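Local coordinates for protein glycoside Hydrolase (Bacteroides uniformis, PDB 5T9X) that probably hydrolyses agarose-type galactans as a family 16 glycoside hydrolase in the agarose pathway of a gut symbiont, at residues N83-G86 with N87-K91. Sequence-based numbering, arbitrary orientation.
Sequences NNKG and NFEKK
K85 meets F88 and E89 across a type II' beta turn that runs from K85 to F88, in the surface loop between strands 65-69 and 92-93. The carbonyl O of K85 accepts the turn-closing bond from F88 N at 3.0 Å; it is bent, 132° at the hydrogen. From the same residue the side chain leaves the backbone toward the 87-91 segment, with CG beside the backbone N, and bends at chi3 (-61°). Its CE comes to 3.6 Å from OE1 of E89, while the CB atoms of K85 and E89 lie 4.0 Å apart. The chain of E89, with CG anti to its N and extended beyond, slants over the lysine methylenes. Nearer the backbone, K85 CG also approaches CD2 of the F88 ring obliquely, 4.3 Å away. G86 takes the second turn position with positive phi (50°), and its carbonyl O lies 3.6 Å from E89 CB. Beyond the turn, F88 is buried against I113 and V115 of strand 113-116 and meets the ring of W92, whereas E89 stays exposed and its carbonyl O receives K155 NZ. K85 NZ and E89 OE2 remain 4.3 Å apart, too far for a salt bridge, so their attraction is probably modest and screened by solvent; the turn is held more directly by one bent backbone bond and by packing of K85 on E89 and F88.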
loop_
_atom_site.group_PDB
_atom_site.type_symbol
_atom_site.label_atom_id
_atom_site.label_comp_id
_atom_site.label_asym_id
_atom_site.label_seq_id
_atom_site.Cartn_x
_atom_site.Cartn_y
_atom_site.Cartn_z
ATOM N N ASN A 83 -12.495 14.986 -12.782
ATOM C CA ASN A 83 -13.637 15.523 -13.548
ATOM C C ASN A 83 -14.278 14.553 -14.550
ATOM O O ASN A 83 -15.443 14.746 -14.910
ATOM C CB ASN A 83 -13.228 16.805 -14.288
ATOM C CG ASN A 83 -13.137 18.006 -13.365
ATOM O OD1 ASN A 83 -13.927 18.150 -12.425
ATOM N ND2 ASN A 83 -12.179 18.884 -13.634
ATOM N N ASN A 84 -13.512 13.553 -15.011
ATOM C CA ASN A 84 -13.945 12.571 -16.029
ATOM C C ASN A 84 -13.480 11.195 -15.623
ATOM O O ASN A 84 -12.542 10.671 -16.197
ATOM C CB ASN A 84 -13.372 12.932 -17.402
ATOM C CG ASN A 84 -13.764 14.323 -17.822
ATOM O OD1 ASN A 84 -14.942 14.583 -18.081
ATOM N ND2 ASN A 84 -12.798 15.250 -17.817
ATOM N N LYS A 85 -14.146 10.631 -14.620
ATOM C CA LYS A 85 -13.716 9.380 -14.016
ATOM C C LYS A 85 -14.006 8.199 -14.912
ATOM O O LYS A 85 -13.175 7.310 -15.033
ATOM C CB LYS A 85 -14.347 9.179 -12.647
ATOM C CG LYS A 85 -13.736 10.079 -11.568
ATOM C CD LYS A 85 -14.409 9.928 -10.204
ATOM C CE LYS A 85 -15.877 10.309 -10.262
ATOM N NZ LYS A 85 -16.447 10.514 -8.905
ATOM N N GLY A 86 -15.168 8.186 -15.551
ATOM C CA GLY A 86 -15.445 7.181 -16.566
ATOM C C GLY A 86 -15.140 5.777 -16.088
ATOM O O GLY A 86 -15.857 5.239 -15.245
ATOM N N ASN A 87 -14.061 5.197 -16.603
ATOM C CA ASN A 87 -13.739 3.789 -16.316
ATOM C C ASN A 87 -13.224 3.505 -14.913
ATOM O O ASN A 87 -13.418 2.406 -14.409
ATOM C CB ASN A 87 -12.727 3.237 -17.317
ATOM C CG ASN A 87 -13.384 2.757 -18.594
ATOM O OD1 ASN A 87 -14.366 3.345 -19.045
ATOM N ND2 ASN A 87 -12.859 1.669 -19.167
ATOM N N PHE A 88 -12.533 4.481 -14.331
ATOM C CA PHE A 88 -12.094 4.468 -12.930
ATOM C C PHE A 88 -13.266 4.223 -11.961
ATOM O O PHE A 88 -13.189 3.368 -11.094
ATOM C CB PHE A 88 -11.386 5.811 -12.628
ATOM C CG PHE A 88 -10.893 5.947 -11.236
ATOM C CD1 PHE A 88 -9.632 5.478 -10.888
ATOM C CD2 PHE A 88 -11.689 6.560 -10.264
ATOM C CE1 PHE A 88 -9.179 5.591 -9.589
ATOM C CE2 PHE A 88 -11.235 6.688 -8.967
ATOM C CZ PHE A 88 -9.976 6.198 -8.632
ATOM N N GLU A 89 -14.358 4.952 -12.167
ATOM C CA GLU A 89 -15.553 4.878 -11.336
ATOM C C GLU A 89 -16.217 3.510 -11.290
ATOM O O GLU A 89 -17.039 3.274 -10.420
ATOM C CB GLU A 89 -16.559 5.937 -11.816
ATOM C CG GLU A 89 -17.856 6.038 -11.015
ATOM C CD GLU A 89 -18.541 7.411 -11.086
ATOM O OE1 GLU A 89 -18.255 8.212 -12.021
ATOM O OE2 GLU A 89 -19.375 7.699 -10.183
ATOM N N LYS A 90 -15.901 2.607 -12.213
ATOM C CA LYS A 90 -16.515 1.278 -12.194
ATOM C C LYS A 90 -15.924 0.359 -11.139
ATOM O O LYS A 90 -16.556 -0.653 -10.799
ATOM C CB LYS A 90 -16.401 0.589 -13.551
ATOM C CG LYS A 90 -17.149 1.274 -14.683
ATOM C CD LYS A 90 -16.613 0.800 -16.025
ATOM C CE LYS A 90 -17.432 1.362 -17.176
ATOM N NZ LYS A 90 -16.809 1.017 -18.483
ATOM N N LYS A 91 -14.711 0.670 -10.662
ATOM C CA LYS A 91 -14.023 -0.177 -9.678
ATOM C C LYS A 91 -13.427 0.515 -8.463
ATOM O O LYS A 91 -12.996 -0.165 -7.544
ATOM C CB LYS A 91 -12.919 -0.980 -10.386
ATOM C CG LYS A 91 -13.473 -1.955 -11.398
ATOM C CD LYS A 91 -12.385 -2.492 -12.294
ATOM C CE LYS A 91 -12.979 -3.416 -13.334
ATOM N NZ LYS A 91 -11.891 -4.271 -13.828
#